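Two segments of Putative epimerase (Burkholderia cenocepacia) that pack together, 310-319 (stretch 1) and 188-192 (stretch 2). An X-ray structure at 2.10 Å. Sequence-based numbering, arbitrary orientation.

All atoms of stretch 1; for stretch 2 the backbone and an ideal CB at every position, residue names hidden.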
# COMPACT_ATOMS: atom_id res chain seq x y z
N GLU A 310 -32.81 1.70 -16.68
CA GLU A 310 -33.35 2.94 -16.12
C GLU A 310 -32.23 3.98 -15.92
O GLU A 310 -32.36 5.14 -16.29
CB GLU A 310 -34.04 2.67 -14.79
CG GLU A 310 -34.67 3.90 -14.16
CD GLU A 310 -35.43 3.58 -12.87
OE1 GLU A 310 -36.00 2.47 -12.77
OE2 GLU A 310 -35.46 4.45 -11.97
N THR A 311 -31.11 3.54 -15.35
CA THR A 311 -29.94 4.40 -15.19
C THR A 311 -29.50 5.00 -16.53
O THR A 311 -29.24 6.19 -16.64
CB THR A 311 -28.75 3.62 -14.60
OG1 THR A 311 -29.13 3.04 -13.34
CG2 THR A 311 -27.53 4.53 -14.42
N LEU A 312 -29.43 4.15 -17.55
CA LEU A 312 -28.96 4.59 -18.85
C LEU A 312 -29.95 5.56 -19.50
O LEU A 312 -29.55 6.52 -20.15
CB LEU A 312 -28.70 3.39 -19.76
CG LEU A 312 -27.50 2.50 -19.39
CD1 LEU A 312 -27.51 1.19 -20.18
CD2 LEU A 312 -26.19 3.25 -19.62
N ARG A 313 -31.25 5.32 -19.32
CA ARG A 313 -32.26 6.20 -19.91
C ARG A 313 -32.19 7.56 -19.23
O ARG A 313 -32.29 8.60 -19.88
CB ARG A 313 -33.67 5.61 -19.76
CG ARG A 313 -34.72 6.38 -20.55
CD ARG A 313 -36.10 5.76 -20.46
NE ARG A 313 -36.20 4.48 -21.17
CZ ARG A 313 -36.40 4.35 -22.48
NH1 ARG A 313 -36.51 5.43 -23.25
NH2 ARG A 313 -36.48 3.15 -23.02
N TRP A 314 -32.01 7.52 -17.91
CA TRP A 314 -31.82 8.71 -17.10
C TRP A 314 -30.69 9.56 -17.67
O TRP A 314 -30.85 10.77 -17.87
CB TRP A 314 -31.52 8.28 -15.66
CG TRP A 314 -31.14 9.36 -14.70
CD1 TRP A 314 -31.79 10.55 -14.49
CD2 TRP A 314 -30.08 9.31 -13.74
NE1 TRP A 314 -31.17 11.26 -13.48
CE2 TRP A 314 -30.12 10.52 -13.00
CE3 TRP A 314 -29.08 8.37 -13.44
CZ2 TRP A 314 -29.20 10.81 -12.00
CZ3 TRP A 314 -28.18 8.66 -12.43
CH2 TRP A 314 -28.24 9.87 -11.73
N MET A 315 -29.56 8.92 -17.98
CA MET A 315 -28.38 9.61 -18.51
C MET A 315 -28.60 10.13 -19.95
O MET A 315 -28.20 11.25 -20.28
CB MET A 315 -27.16 8.68 -18.46
CG MET A 315 -26.76 8.28 -17.02
SD MET A 315 -25.59 6.90 -16.92
CE MET A 315 -24.15 7.58 -17.74
N VAL A 316 -29.20 9.30 -20.81
CA VAL A 316 -29.49 9.72 -22.18
C VAL A 316 -30.41 10.94 -22.17
O VAL A 316 -30.15 11.93 -22.85
CB VAL A 316 -30.13 8.60 -23.02
CG1 VAL A 316 -30.70 9.17 -24.33
CG2 VAL A 316 -29.11 7.50 -23.32
N ASP A 317 -31.48 10.87 -21.38
CA ASP A 317 -32.44 11.96 -21.29
C ASP A 317 -31.77 13.25 -20.81
O ASP A 317 -32.05 14.32 -21.33
CB ASP A 317 -33.59 11.60 -20.34
CG ASP A 317 -34.51 10.53 -20.92
OD1 ASP A 317 -34.47 10.30 -22.15
OD2 ASP A 317 -35.29 9.95 -20.14
N ALA A 318 -30.89 13.14 -19.83
CA ALA A 318 -30.20 14.31 -19.32
C ALA A 318 -29.30 14.91 -20.39
O ALA A 318 -29.21 16.13 -20.51
CB ALA A 318 -29.39 13.97 -18.07
N MET A 319 -28.65 14.06 -21.17
CA MET A 319 -27.77 14.54 -22.24
C MET A 319 -28.54 15.30 -23.32
O MET A 319 -28.07 16.32 -23.81
CB MET A 319 -26.99 13.39 -22.87
CG MET A 319 -25.83 12.87 -22.02
SD MET A 319 -24.48 14.06 -21.83
CE MET A 319 -23.63 13.83 -23.39
N UNK A 188 -19.65 2.31 -11.12
CA UNK A 188 -20.94 2.97 -11.04
C UNK A 188 -20.93 4.24 -11.86
O UNK A 188 -19.87 4.81 -12.17
CB UNK A 188 -21.31 3.28 -9.59
N UNK A 189 -22.12 4.68 -12.23
CA UNK A 189 -22.24 5.78 -13.17
C UNK A 189 -23.56 6.49 -12.96
O UNK A 189 -24.36 6.11 -12.10
CB UNK A 189 -22.12 5.28 -14.61
N UNK A 190 -23.79 7.54 -13.73
CA UNK A 190 -25.01 8.31 -13.59
C UNK A 190 -24.82 9.68 -14.19
O UNK A 190 -23.74 9.97 -14.72
CB UNK A 190 -25.43 8.42 -12.12
N UNK A 191 -25.84 10.53 -14.10
CA UNK A 191 -25.79 11.87 -14.67
C UNK A 191 -24.70 12.70 -14.00
O UNK A 191 -24.67 12.82 -12.77
CB UNK A 191 -27.15 12.56 -14.53
N UNK A 192 -23.80 13.27 -14.81
CA UNK A 192 -22.73 14.11 -14.31
C UNK A 192 -21.33 13.48 -14.33
O UNK A 192 -20.33 14.17 -14.14
CB UNK A 192 -23.07 14.52 -12.88

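Stretch 1 is one continuous helical segment, held by i to i+4 backbone hydrogen bonds. The side it turns to stretch 2 carries Thr 311, Trp 314, Met 315 and Ala 318, so what it offers is largely apolar: a methyl, an indole, a thioether and a second methyl.

Position 188 is extended (phi/psi -148/158), and its ideal CB has nothing of stretch 1 within 5.5 Å. The helix therefore sets no preference, and many residues compatible with a strand would fit. The deposited residue is Tyr 188, whose side chain is out of contact with the helix and whose OH is hydrogen-bonded elsewhere in the structure.

Position 189 is also extended (-154/178), with CA-to-CB sideways to the helix. Its ideal CB lies 4.4 Å from Met 315 CE and 5.5 Å from Thr 311 CG2, which suits a small or medium side chain, and a beta-branched one such as Val, Ile or Thr would agree with the strand backbone. The residue is Thr 189, chi1 -167° (t). Its OG1 lies 3.4 Å from Met 315 CE, a packing contact, while its CG2 reaches Thr 311 CG2 at 4.2 Å.

Position 190 is the most restrictive. An ideal CB would sit 2.8 Å from Trp 314 CZ3, a clash, and at phi/psi 160/-178 it would also be jammed against the carbonyl O of 189; both call for glycine. Gly 190 is found, and without a side chain its CA comes within 3.4 Å of Trp 314 CZ3 and 3.7 Å of Met 315 SD.

Position 191 (-63/126) points CA-to-CB toward the helix, and its CA makes the closest CA-to-CA approach, 5.2 Å from the CA of Met 315. The ideal CB is 3.7 Å from Trp 314 CZ2, 4.4 Å from Ala 318 CB and 5.0 Å from Met 315 CG. Such surroundings favour a compact apolar side chain; Val, Ile or perhaps Leu are plausible. Val 191, chi1 169° (t), has the largest covered area of the two stretches. Its CG2 lies over one face of Trp 314, 3.5 Å from the centroid of the five-membered ring and 16° off the normal, a CH-pi contact. The same CG2 lies 3.6 Å from Ala 318 CB.

Position 192 has no stretch 1 atom within 5.5 Å of its ideal CB, but at 107/-13 that CB would be jammed against the preceding carbonyl O. Backbone geometry alone calls for glycine, and Gly 192 is present.

Stretch 2 (188-192) YTGVG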
# COMPACT_ATOMS: atom_id res chain seq x y z
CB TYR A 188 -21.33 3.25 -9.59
CG TYR A 188 -20.44 4.23 -8.83
CD1 TYR A 188 -20.75 5.59 -8.78
CD2 TYR A 188 -19.32 3.78 -8.13
CE1 TYR A 188 -19.95 6.48 -8.07
CE2 TYR A 188 -18.52 4.67 -7.42
CZ TYR A 188 -18.84 6.02 -7.39
OH TYR A 188 -18.06 6.90 -6.68
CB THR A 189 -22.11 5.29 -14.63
OG1 THR A 189 -21.91 6.42 -15.49
CG2 THR A 189 -23.37 4.53 -15.07
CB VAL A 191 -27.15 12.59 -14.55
CG1 VAL A 191 -27.04 14.08 -14.90
CG2 VAL A 191 -28.19 11.90 -15.43
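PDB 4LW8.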